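Local atomic coordinates of tryptophan decarboxylase 1 (Oryza sativa subsp. japonica, PDB entry 6KHO), a protein that decarboxylates L-tryptophan to tryptamine and 5-hydroxy-L-tryptophan to serotonin, using pyridoxal 5'-phosphate as cofactor, and works as a homodimer. Residues 181-186 against 218-223; 283-288 against 319-324; 457-462 against 473-478; 126-131 against 363-368. All blocks are in the same frame, centred on the assembly; numbering follows the deposited sequence.

Overall arrangement
Contacts 1 and 2 belong to the seven-stranded sheet region of the large PLP-binding domain. Their centres are about 17 Å apart and they meet where Thr-182 CG2 packs on Ser-323 OG at 3.7 Å. Contact 1 is the one near the cofactor, with the side chain of Ala-220 about 8 Å from bound PLP, whereas contact 2 lies away from the annotated sites. Contact 3 sits in the separate four-stranded C-terminal sheet, its centre about 32 Å from that of contact 1. Contact 4 is on the other side of the chain's centre from contact 3, with about 52 Å between their centres; it adjoins the Tyr-359 loop and, like contact 1, touches the second subunit.

Contact 1: residues 181-186 against 218-223; sequences VTLVAA and FKACRL
With CG anti to the carbonyl carbon and beside the backbone N (chi1 -81°), Leu-183 reaches out of helix 175-194 toward helix 215-223, where Cys-221, its SG likewise anti to the carbonyl carbon (chi1 -69°), turns its sulfur to meet it. The two methyls of the leucine divide the work. CD1 goes deepest: it lies 3.7 Å from Ala-220 CB and, at 3.7 Å, also touches the backbone N of Cys-221, so this methyl reaches the backbone beside Ala-220. Within the two segments CD2 meets just SG of Cys-221. SG therefore sits across the leucine fork, 3.9 Å from CD1 and 4.0 Å from CD2 of Leu-183. Leu-183 alone of 181-186 touches the other segment, while the CA atoms of Leu-183 and Cys-221 stay 7.0 Å apart.

Both helices lie on the seven-stranded sheet of this PLP-dependent fold: Leu-183 also touches Tyr-265 on strand 262-269, and Cys-221 touches Ile-231 on strand 231-234. Helix 175-194 starts at the PLP-binding residues Thr-175 and Ser-176, and the Ala-220 side chain is about 5 Å from that of Ser-176. At the far end of the shorter helix, Arg-187 of the second subunit binds the carbonyl oxygens of Arg-222 and Leu-223.

No hydrogen bond joins the two segments; across them the buried contact is apolar, resting on dispersion and fit, with the thiol serving as an apolar surface.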
loop_
_atom_site.group_PDB
_atom_site.type_symbol
_atom_site.label_atom_id
_atom_site.label_comp_id
_atom_site.label_asym_id
_atom_site.label_seq_id
_atom_site.Cartn_x
_atom_site.Cartn_y
_atom_site.Cartn_z
ATOM N N VAL A 181 12.182 -1.236 -4.265
ATOM C CA VAL A 181 13.126 -0.824 -3.232
ATOM C C VAL A 181 14.449 -1.578 -3.386
ATOM O O VAL A 181 15.517 -1.017 -3.122
ATOM C CB VAL A 181 12.514 -0.978 -1.821
ATOM C CG1 VAL A 181 11.239 -0.122 -1.674
ATOM C CG2 VAL A 181 12.228 -2.442 -1.460
ATOM N N THR A 182 14.420 -2.839 -3.824
ATOM C CA THR A 182 15.690 -3.533 -4.031
ATOM C C THR A 182 16.402 -3.035 -5.284
ATOM O O THR A 182 17.637 -3.003 -5.316
ATOM C CB THR A 182 15.504 -5.053 -4.103
ATOM O OG1 THR A 182 14.575 -5.406 -5.145
ATOM C CG2 THR A 182 15.025 -5.595 -2.756
ATOM N N LEU A 183 15.650 -2.660 -6.326
ATOM C CA LEU A 183 16.270 -2.023 -7.485
ATOM C C LEU A 183 16.945 -0.718 -7.096
ATOM O O LEU A 183 18.018 -0.387 -7.617
ATOM C CB LEU A 183 15.237 -1.756 -8.579
ATOM C CG LEU A 183 14.865 -2.918 -9.484
ATOM C CD1 LEU A 183 13.491 -2.653 -10.101
ATOM C CD2 LEU A 183 15.937 -3.061 -10.565
ATOM N N VAL A 184 16.324 0.048 -6.199
ATOM C CA VAL A 184 16.911 1.317 -5.792
ATOM C C VAL A 184 18.191 1.074 -5.001
ATOM O O VAL A 184 19.201 1.754 -5.210
ATOM C CB VAL A 184 15.894 2.152 -5.000
ATOM C CG1 VAL A 184 16.606 3.254 -4.214
ATOM C CG2 VAL A 184 14.879 2.770 -5.965
ATOM N N ALA A 185 18.189 0.076 -4.118
ATOM C CA ALA A 185 19.410 -0.238 -3.377
ATOM C C ALA A 185 20.527 -0.686 -4.321
ATOM O O ALA A 185 21.673 -0.235 -4.206
ATOM C CB ALA A 185 19.118 -1.301 -2.319
ATOM N N ALA A 186 20.205 -1.561 -5.278
ATOM C CA ALA A 186 21.219 -2.021 -6.227
ATOM C C ALA A 186 21.717 -0.870 -7.089
ATOM O O ALA A 186 22.926 -0.733 -7.320
ATOM C CB ALA A 186 20.662 -3.145 -7.101
ATOM N N PHE A 218 9.619 -4.794 -15.074
ATOM C CA PHE A 218 10.129 -3.828 -16.033
ATOM C C PHE A 218 9.609 -2.435 -15.735
ATOM O O PHE A 218 10.333 -1.449 -15.924
ATOM C CB PHE A 218 9.775 -4.291 -17.448
ATOM C CG PHE A 218 10.270 -5.685 -17.748
ATOM C CD1 PHE A 218 11.610 -5.911 -18.014
ATOM C CD2 PHE A 218 9.412 -6.769 -17.703
ATOM C CE1 PHE A 218 12.088 -7.197 -18.263
ATOM C CE2 PHE A 218 9.879 -8.051 -17.955
ATOM C CZ PHE A 218 11.218 -8.263 -18.237
ATOM N N LYS A 219 8.380 -2.337 -15.223
ATOM C CA LYS A 219 7.849 -1.037 -14.835
ATOM C C LYS A 219 8.601 -0.460 -13.637
ATOM O O LYS A 219 8.897 0.739 -13.607
ATOM C CB LYS A 219 6.354 -1.160 -14.536
ATOM C CG LYS A 219 5.728 0.104 -13.976
ATOM C CD LYS A 219 4.215 -0.045 -13.817
ATOM C CE LYS A 219 3.671 0.999 -12.858
ATOM N NZ LYS A 219 2.287 0.674 -12.444
ATOM N N ALA A 220 8.919 -1.298 -12.644
ATOM C CA ALA A 220 9.704 -0.838 -11.500
ATOM C C ALA A 220 11.083 -0.341 -11.939
ATOM O O ALA A 220 11.592 0.660 -11.414
ATOM C CB ALA A 220 9.827 -1.969 -10.475
ATOM N N CYS A 221 11.699 -1.029 -12.900
ATOM C CA CYS A 221 12.959 -0.556 -13.474
ATOM C C CYS A 221 12.818 0.863 -14.012
ATOM O O CYS A 221 13.618 1.750 -13.682
ATOM C CB CYS A 221 13.416 -1.508 -14.578
ATOM S SG CYS A 221 13.926 -3.110 -13.977
ATOM N N ARG A 222 11.774 1.106 -14.811
ATOM C CA ARG A 222 11.545 2.444 -15.350
ATOM C C ARG A 222 11.283 3.456 -14.240
ATOM O O ARG A 222 11.777 4.591 -14.299
ATOM C CB ARG A 222 10.393 2.406 -16.360
ATOM C CG ARG A 222 10.692 1.454 -17.551
ATOM C CD ARG A 222 9.635 1.478 -18.677
ATOM N NE ARG A 222 8.277 1.721 -18.186
ATOM C CZ ARG A 222 7.305 0.809 -18.128
ATOM N NH1 ARG A 222 7.522 -0.436 -18.539
ATOM N NH2 ARG A 222 6.106 1.148 -17.657
ATOM N N LEU A 223 10.521 3.062 -13.212
ATOM C CA LEU A 223 10.277 3.954 -12.079
ATOM C C LEU A 223 11.586 4.412 -11.446
ATOM O O LEU A 223 11.772 5.602 -11.150
ATOM C CB LEU A 223 9.414 3.248 -11.032
ATOM C CG LEU A 223 7.903 3.102 -11.278
ATOM C CD1 LEU A 223 7.246 2.363 -10.117
ATOM C CD2 LEU A 223 7.238 4.457 -11.480
#

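Contact 2: residues 283-288 against 319-324; sequences AVADVA and ERVDSI
Arg-320 NE donates to Asp-286 OD1 at 2.8 Å, a reasonably straight bond (153° at the hydrogen) that takes the syn lone pair of OD1, the one on the side of OD2; the oxygen is tilted somewhat from the guanidinium plane. NH2 adds two weak bonds, 3.4 Å to Asp-286 OD1 and 3.3 Å to Asp-286 OD2. The NE side of the guanidinium thus takes hold of both carboxylate oxygens, with the two planes 28° apart. Beneath this salt bridge Ala-285 CB packs 3.8 Å from Arg-320 O and 4.0 Å from Arg-320 CB, and Val-321 CG1 closes in on the same methyl at 4.1 Å. Helix 281-289 is the connection of a beta-alpha-beta unit, running from strand 262-269 to the parallel, adjacent strand 294-298; 319-324 runs from a 3-10 turn into the first residues of strand 323-326, next in the sheet. A bend at chi3 (-72°) swings the arginine's head over to the helix, and its NH1 makes a longer pairing with Glu-319 OE2 at 3.4 Å, placing the guanidinium between two carboxylates at the exposed side of the contact. Further in, Val-321 packs on Val-295 and Val-297, and Asp-322 OD2 accepts from the backbone N of Val-295.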
loop_
_atom_site.group_PDB
_atom_site.type_symbol
_atom_site.label_atom_id
_atom_site.label_comp_id
_atom_site.label_asym_id
_atom_site.label_seq_id
_atom_site.Cartn_x
_atom_site.Cartn_y
_atom_site.Cartn_z
ATOM N N ALA A 283 22.081 -21.249 -9.981
ATOM C CA ALA A 283 22.868 -21.001 -11.186
ATOM C C ALA A 283 22.814 -19.534 -11.604
ATOM O O ALA A 283 23.805 -19.001 -12.115
ATOM C CB ALA A 283 22.383 -21.899 -12.325
ATOM N N VAL A 284 21.680 -18.863 -11.377
ATOM C CA VAL A 284 21.569 -17.442 -11.705
ATOM C C VAL A 284 22.452 -16.609 -10.784
ATOM O O VAL A 284 23.131 -15.674 -11.225
ATOM C CB VAL A 284 20.096 -16.991 -11.628
ATOM C CG1 VAL A 284 19.984 -15.466 -11.661
ATOM C CG2 VAL A 284 19.310 -17.595 -12.772
ATOM N N ALA A 285 22.418 -16.903 -9.482
ATOM C CA ALA A 285 23.216 -16.139 -8.533
ATOM C C ALA A 285 24.703 -16.264 -8.849
ATOM O O ALA A 285 25.458 -15.298 -8.723
ATOM C CB ALA A 285 22.935 -16.623 -7.114
ATOM N N ASP A 286 25.137 -17.458 -9.249
ATOM C CA ASP A 286 26.542 -17.663 -9.584
ATOM C C ASP A 286 26.941 -16.832 -10.794
ATOM O O ASP A 286 28.012 -16.212 -10.806
ATOM C CB ASP A 286 26.794 -19.149 -9.831
ATOM C CG ASP A 286 26.641 -19.973 -8.573
ATOM O OD1 ASP A 286 26.538 -19.370 -7.478
ATOM O OD2 ASP A 286 26.601 -21.220 -8.673
ATOM N N VAL A 287 26.078 -16.779 -11.811
ATOM C CA VAL A 287 26.361 -15.953 -12.978
ATOM C C VAL A 287 26.444 -14.485 -12.578
ATOM O O VAL A 287 27.389 -13.773 -12.944
ATOM C CB VAL A 287 25.309 -16.198 -14.072
ATOM C CG1 VAL A 287 25.514 -15.252 -15.196
ATOM C CG2 VAL A 287 25.424 -17.622 -14.600
ATOM N N ALA A 288 25.480 -14.018 -11.777
ATOM C CA ALA A 288 25.456 -12.606 -11.425
ATOM C C ALA A 288 26.626 -12.231 -10.529
ATOM O O ALA A 288 27.058 -11.072 -10.526
ATOM C CB ALA A 288 24.127 -12.263 -10.738
ATOM N N GLU A 319 20.312 -19.060 -0.597
ATOM C CA GLU A 319 21.352 -18.604 0.316
ATOM C C GLU A 319 22.412 -17.747 -0.371
ATOM O O GLU A 319 23.225 -17.129 0.324
ATOM C CB GLU A 319 22.016 -19.808 1.001
ATOM C CG GLU A 319 22.871 -20.672 0.079
ATOM C CD GLU A 319 22.061 -21.742 -0.649
ATOM O OE1 GLU A 319 20.804 -21.690 -0.626
ATOM O OE2 GLU A 319 22.689 -22.637 -1.256
ATOM N N ARG A 320 22.423 -17.683 -1.702
ATOM C CA ARG A 320 23.390 -16.875 -2.428
ATOM C C ARG A 320 22.785 -15.645 -3.100
ATOM O O ARG A 320 23.515 -14.930 -3.788
ATOM C CB ARG A 320 24.105 -17.735 -3.479
ATOM C CG ARG A 320 24.807 -18.950 -2.887
ATOM C CD ARG A 320 25.964 -19.442 -3.771
ATOM N NE ARG A 320 25.494 -20.089 -4.994
ATOM C CZ ARG A 320 24.866 -21.262 -5.036
ATOM N NH1 ARG A 320 24.616 -21.940 -3.921
ATOM N NH2 ARG A 320 24.495 -21.767 -6.205
ATOM N N VAL A 321 21.495 -15.367 -2.919
ATOM C CA VAL A 321 20.877 -14.201 -3.534
ATOM C C VAL A 321 20.812 -13.074 -2.511
ATOM O O VAL A 321 21.074 -13.262 -1.328
ATOM C CB VAL A 321 19.477 -14.512 -4.118
ATOM C CG1 VAL A 321 19.550 -15.674 -5.083
ATOM C CG2 VAL A 321 18.480 -14.780 -3.007
ATOM N N ASP A 322 20.481 -11.874 -2.975
ATOM C CA ASP A 322 20.432 -10.727 -2.080
ATOM C C ASP A 322 19.064 -10.519 -1.440
ATOM O O ASP A 322 18.982 -9.964 -0.334
ATOM C CB ASP A 322 20.833 -9.474 -2.844
ATOM C CG ASP A 322 22.290 -9.518 -3.253
ATOM O OD1 ASP A 322 23.139 -9.292 -2.374
ATOM O OD2 ASP A 322 22.572 -9.819 -4.420
ATOM N N SER A 323 17.999 -10.946 -2.108
ATOM C CA SER A 323 16.655 -10.654 -1.626
ATOM C C SER A 323 15.677 -11.624 -2.269
ATOM O O SER A 323 15.934 -12.172 -3.342
ATOM C CB SER A 323 16.268 -9.209 -1.928
ATOM O OG SER A 323 16.354 -8.950 -3.313
ATOM N N ILE A 324 14.549 -11.830 -1.591
ATOM C CA ILE A 324 13.504 -12.728 -2.073
ATOM C C ILE A 324 12.178 -12.208 -1.532
ATOM O O ILE A 324 12.102 -11.743 -0.392
ATOM C CB ILE A 324 13.757 -14.195 -1.648
ATOM C CG1 ILE A 324 12.586 -15.101 -2.065
ATOM C CG2 ILE A 324 13.966 -14.305 -0.156
ATOM C CD1 ILE A 324 12.922 -16.601 -2.066
#

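Contact 3: residues 457-462 against 473-478; sequences ANRELM and VAHTVV
Met-462 lays its thioether along the start of the 473-478 segment, CG resting 3.4 Å from Val-473 O and SD 3.7 Å from His-475 CB. The setting is an alpha/beta layer of the small C-terminal domain: helix 451-468 packs on a four-stranded antiparallel sheet and is followed by strand 474-478, which lies at the sheet's edge within this chain. The short axes pass 9.3 Å apart and run nearly antiparallel, 157° between their directions.

The methionine leaves the helix extended and bends only at its last torsion (chi3 86°), turning CE toward the imidazole, 4.0 Å from His-475 ND1. Its sulfur comes to the histidine obliquely, 4.8 Å from SD to the ring centroid of His-475. On the sheet side Met-462 also touches Leu-484. Shortening it to an alanine would probably open a gap between helix and strand and leave the His-475 ring without its sulfur neighbour, with Phe-482 as the remaining stacking partner among those named here.

Phe-482 stacks on the same imidazole. One helical turn before Met-462, Arg-459 is tied through NH1 to Glu-463 by a salt bridge. Its approach to the strand is loose: the guanidinium and imidazole planes stand 65° apart, and Arg-459 NH2 comes no nearer than 4.2 Å to His-475 CE1.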
loop_
_atom_site.group_PDB
_atom_site.type_symbol
_atom_site.label_atom_id
_atom_site.label_comp_id
_atom_site.label_asym_id
_atom_site.label_seq_id
_atom_site.Cartn_x
_atom_site.Cartn_y
_atom_site.Cartn_z
ATOM N N ALA A 457 -10.027 -21.756 -31.993
ATOM C CA ALA A 457 -10.888 -22.679 -31.260
ATOM C C ALA A 457 -10.750 -22.476 -29.756
ATOM O O ALA A 457 -11.742 -22.517 -29.014
ATOM C CB ALA A 457 -10.552 -24.123 -31.634
ATOM N N ASN A 458 -9.522 -22.255 -29.287
ATOM C CA ASN A 458 -9.309 -22.055 -27.860
ATOM C C ASN A 458 -9.888 -20.726 -27.398
ATOM O O ASN A 458 -10.460 -20.640 -26.308
ATOM C CB ASN A 458 -7.820 -22.153 -27.542
ATOM C CG ASN A 458 -7.320 -23.572 -27.602
ATOM O OD1 ASN A 458 -7.684 -24.400 -26.773
ATOM N ND2 ASN A 458 -6.481 -23.867 -28.590
ATOM N N ARG A 459 -9.758 -19.679 -28.213
ATOM C CA ARG A 459 -10.361 -18.405 -27.848
ATOM C C ARG A 459 -11.879 -18.517 -27.787
ATOM O O ARG A 459 -12.517 -17.928 -26.909
ATOM C CB ARG A 459 -9.946 -17.313 -28.826
ATOM C CG ARG A 459 -10.688 -16.020 -28.597
ATOM C CD ARG A 459 -10.203 -14.904 -29.497
ATOM N NE ARG A 459 -9.117 -14.124 -28.900
ATOM C CZ ARG A 459 -9.265 -13.297 -27.864
ATOM N NH1 ARG A 459 -10.455 -13.148 -27.289
ATOM N NH2 ARG A 459 -8.222 -12.620 -27.400
ATOM N N GLU A 460 -12.470 -19.277 -28.712
ATOM C CA GLU A 460 -13.908 -19.518 -28.684
ATOM C C GLU A 460 -14.301 -20.291 -27.433
ATOM O O GLU A 460 -15.256 -19.922 -26.737
ATOM C CB GLU A 460 -14.330 -20.275 -29.949
ATOM C CG GLU A 460 -15.819 -20.560 -30.065
ATOM C CD GLU A 460 -16.608 -19.375 -30.590
ATOM O OE1 GLU A 460 -17.854 -19.378 -30.463
ATOM O OE2 GLU A 460 -15.984 -18.437 -31.127
ATOM N N LEU A 461 -13.576 -21.373 -27.140
ATOM C CA LEU A 461 -13.823 -22.149 -25.929
ATOM C C LEU A 461 -13.835 -21.254 -24.691
ATOM O O LEU A 461 -14.786 -21.275 -23.898
ATOM C CB LEU A 461 -12.761 -23.241 -25.794
ATOM C CG LEU A 461 -12.884 -24.154 -24.578
ATOM C CD1 LEU A 461 -14.297 -24.715 -24.487
ATOM C CD2 LEU A 461 -11.847 -25.273 -24.623
ATOM N N MET A 462 -12.791 -20.437 -24.535
ATOM C CA MET A 462 -12.663 -19.575 -23.363
ATOM C C MET A 462 -13.844 -18.617 -23.238
ATOM O O MET A 462 -14.427 -18.467 -22.158
ATOM C CB MET A 462 -11.346 -18.797 -23.445
ATOM C CG MET A 462 -11.181 -17.704 -22.393
ATOM S SD MET A 462 -9.716 -16.678 -22.675
ATOM C CE MET A 462 -10.331 -15.429 -23.811
ATOM N N VAL A 473 -12.223 -18.269 -17.028
ATOM C CA VAL A 473 -10.965 -18.764 -17.559
ATOM C C VAL A 473 -10.332 -17.630 -18.346
ATOM O O VAL A 473 -11.025 -16.906 -19.072
ATOM C CB VAL A 473 -11.185 -20.007 -18.447
ATOM C CG1 VAL A 473 -9.892 -20.451 -19.095
ATOM C CG2 VAL A 473 -11.775 -21.129 -17.624
ATOM N N ALA A 474 -9.030 -17.441 -18.175
ATOM C CA ALA A 474 -8.311 -16.469 -18.979
ATOM C C ALA A 474 -7.109 -17.158 -19.610
ATOM O O ALA A 474 -6.752 -18.287 -19.260
ATOM C CB ALA A 474 -7.900 -15.243 -18.156
ATOM N N HIS A 475 -6.491 -16.485 -20.568
ATOM C CA HIS A 475 -5.552 -17.160 -21.444
ATOM C C HIS A 475 -4.158 -16.576 -21.293
ATOM O O HIS A 475 -3.936 -15.574 -20.607
ATOM C CB HIS A 475 -5.994 -17.060 -22.912
ATOM C CG HIS A 475 -5.682 -15.740 -23.542
ATOM N ND1 HIS A 475 -6.480 -14.629 -23.375
ATOM C CD2 HIS A 475 -4.649 -15.346 -24.328
ATOM C CE1 HIS A 475 -5.957 -13.609 -24.031
ATOM N NE2 HIS A 475 -4.847 -14.018 -24.621
ATOM N N THR A 476 -3.222 -17.219 -21.982
ATOM C CA THR A 476 -1.853 -16.747 -22.074
ATOM C C THR A 476 -1.292 -17.237 -23.404
ATOM O O THR A 476 -1.952 -17.975 -24.140
ATOM C CB THR A 476 -1.022 -17.230 -20.877
ATOM O OG1 THR A 476 0.232 -16.541 -20.846
ATOM C CG2 THR A 476 -0.791 -18.723 -20.948
ATOM N N VAL A 477 -0.066 -16.816 -23.706
ATOM C CA VAL A 477 0.627 -17.183 -24.939
ATOM C C VAL A 477 1.917 -17.896 -24.558
ATOM O O VAL A 477 2.786 -17.300 -23.908
ATOM C CB VAL A 477 0.929 -15.958 -25.818
ATOM C CG1 VAL A 477 1.773 -16.374 -27.021
ATOM C CG2 VAL A 477 -0.361 -15.272 -26.265
ATOM N N VAL A 478 2.044 -19.162 -24.962
ATOM C CA VAL A 478 3.188 -20.004 -24.625
ATOM C C VAL A 478 3.801 -20.507 -25.928
ATOM O O VAL A 478 3.204 -21.349 -26.613
ATOM C CB VAL A 478 2.792 -21.186 -23.732
ATOM C CG1 VAL A 478 4.006 -22.044 -23.438
ATOM C CG2 VAL A 478 2.123 -20.692 -22.444
#

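Contact 4: residues 126-131 against 363-368; sequences GFTWQA and HASDSG
Loop 126-131 carries Thr-128 and Trp-129 against the short helix that bears Ala-364 and Ser-365. From Trp-129 to Ala-131 the loop has helical phi/psi without regular bonds; an ST motif shapes it, Thr-128 OG1 accepting from Ala-131 N at 3.1 Å. In the other segment Gly-368 is the first residue to leave helical phi/psi, with a positive phi that favours glycine.

Trp-129 holds CG anti to its N (chi1 176°) and presents the six-membered part of its indole to Ala-364. The alanine CB comes obliquely, 3.5 Å from Trp-129 CE3 and 3.6 Å from CZ3, while the indole NE1 is hydrogen-bonded to Glu-137. Thr-128 CG2 lies near Ser-365 OG. Water does the polar bridging. Water 1, in plane at the indole edge, accepts from Gln-130 N at 2.9 Å and donates to Ser-365 OG at 3.0 Å. Water 2 accepts from Gln-130 NE2 at 2.7 Å and from Ala-364 N at 3.0 Å, linking that backbone N to the side-chain amide. Asp-372 joins the two sides as well, OD2 to Ser-365 OG and OD1 to Trp-129 N.

Across the dimer interface Phe-127 meets Phe-103 of the second subunit edge-to-face. Helix 363-366 follows the proton donor Tyr-359, whose side chain is about 8 Å from that of Thr-128, consistent with the catalytic-loop region of group II decarboxylases, whose active sites lie at the subunit interface.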
loop_
_atom_site.group_PDB
_atom_site.type_symbol
_atom_site.label_atom_id
_atom_site.label_comp_id
_atom_site.label_asym_id
_atom_site.label_seq_id
_atom_site.Cartn_x
_atom_site.Cartn_y
_atom_site.Cartn_z
ATOM N N GLY A 126 2.278 2.604 11.924
ATOM C CA GLY A 126 3.532 2.126 12.480
ATOM C C GLY A 126 4.809 2.550 11.780
ATOM O O GLY A 126 5.664 1.702 11.526
ATOM N N PHE A 127 4.970 3.848 11.496
ATOM C CA PHE A 127 6.171 4.306 10.801
ATOM C C PHE A 127 7.430 4.068 11.638
ATOM O O PHE A 127 8.498 3.774 11.092
ATOM C CB PHE A 127 6.058 5.785 10.416
ATOM C CG PHE A 127 5.213 6.643 11.339
ATOM C CD1 PHE A 127 5.654 6.999 12.607
ATOM C CD2 PHE A 127 4.018 7.183 10.886
ATOM C CE1 PHE A 127 4.876 7.831 13.429
ATOM C CE2 PHE A 127 3.237 8.009 11.691
ATOM C CZ PHE A 127 3.660 8.337 12.965
ATOM N N THR A 128 7.325 4.203 12.960
ATOM C CA THR A 128 8.410 3.881 13.874
ATOM C C THR A 128 7.933 2.839 14.877
ATOM O O THR A 128 6.722 2.663 15.105
ATOM C CB THR A 128 8.921 5.118 14.643
ATOM O OG1 THR A 128 7.861 5.671 15.432
ATOM C CG2 THR A 128 9.485 6.196 13.686
ATOM N N TRP A 129 8.916 2.148 15.467
ATOM C CA TRP A 129 8.650 1.245 16.587
ATOM C C TRP A 129 7.879 1.959 17.695
ATOM O O TRP A 129 6.862 1.460 18.179
ATOM C CB TRP A 129 9.981 0.676 17.105
ATOM C CG TRP A 129 9.847 -0.214 18.332
ATOM C CD1 TRP A 129 9.690 -1.569 18.348
ATOM C CD2 TRP A 129 9.851 0.203 19.707
ATOM N NE1 TRP A 129 9.573 -2.022 19.652
ATOM C CE2 TRP A 129 9.690 -0.956 20.500
ATOM C CE3 TRP A 129 10.006 1.441 20.342
ATOM C CZ2 TRP A 129 9.655 -0.914 21.903
ATOM C CZ3 TRP A 129 9.951 1.485 21.747
ATOM C CH2 TRP A 129 9.776 0.312 22.502
ATOM N N GLN A 130 8.323 3.159 18.075
ATOM C CA GLN A 130 7.683 3.875 19.170
ATOM C C GLN A 130 6.237 4.234 18.847
ATOM O O GLN A 130 5.384 4.240 19.753
ATOM C CB GLN A 130 8.472 5.144 19.505
ATOM C CG GLN A 130 7.920 5.895 20.715
ATOM C CD GLN A 130 7.890 5.035 21.961
ATOM O OE1 GLN A 130 6.890 4.356 22.258
ATOM N NE2 GLN A 130 8.987 5.055 22.704
ATOM N N ALA A 131 5.952 4.529 17.566
ATOM C CA ALA A 131 4.602 4.829 17.084
ATOM C C ALA A 131 3.594 3.745 17.400
ATOM O O ALA A 131 2.389 4.032 17.375
ATOM C CB ALA A 131 4.584 5.014 15.565
ATOM N N HIS A 363 13.784 8.133 21.484
ATOM C CA HIS A 363 14.929 7.484 22.115
ATOM C C HIS A 363 15.175 6.088 21.546
ATOM O O HIS A 363 16.321 5.711 21.314
ATOM C CB HIS A 363 14.732 7.442 23.635
ATOM C CG HIS A 363 14.622 8.803 24.260
ATOM N ND1 HIS A 363 15.402 9.873 23.861
ATOM C CD2 HIS A 363 13.814 9.276 25.244
ATOM C CE1 HIS A 363 15.081 10.939 24.574
ATOM N NE2 HIS A 363 14.120 10.604 25.419
ATOM N N ALA A 364 14.115 5.306 21.314
ATOM C CA ALA A 364 14.296 3.947 20.799
ATOM C C ALA A 364 14.944 3.953 19.416
ATOM O O ALA A 364 15.878 3.181 19.151
ATOM C CB ALA A 364 12.950 3.218 20.758
ATOM N N SER A 365 14.447 4.799 18.513
ATOM C CA SER A 365 15.067 4.931 17.200
ATOM C C SER A 365 16.534 5.348 17.310
ATOM O O SER A 365 17.391 4.833 16.581
ATOM C CB SER A 365 14.296 5.952 16.354
ATOM O OG SER A 365 13.089 5.413 15.833
ATOM N N ASP A 366 16.833 6.310 18.190
ATOM C CA ASP A 366 18.206 6.794 18.349
ATOM C C ASP A 366 19.141 5.697 18.841
ATOM O O ASP A 366 20.345 5.731 18.560
ATOM C CB ASP A 366 18.251 7.957 19.349
ATOM C CG ASP A 366 17.716 9.263 18.781
ATOM O OD1 ASP A 366 17.559 9.366 17.544
ATOM O OD2 ASP A 366 17.448 10.185 19.590
ATOM N N SER A 367 18.618 4.754 19.619
ATOM C CA SER A 367 19.446 3.733 20.248
ATOM C C SER A 367 20.001 2.725 19.251
ATOM O O SER A 367 20.927 1.984 19.596
ATOM C CB SER A 367 18.632 2.993 21.312
ATOM O OG SER A 367 17.807 2.014 20.693
ATOM N N GLY A 368 19.462 2.668 18.039
ATOM C CA GLY A 368 19.864 1.643 17.101
ATOM C C GLY A 368 19.305 0.264 17.383
ATOM O O GLY A 368 19.611 -0.667 16.643
HETATM O O HOH W 1 11.069 3.873 17.402
HETATM O O HOH W 2 11.504 5.953 22.529
#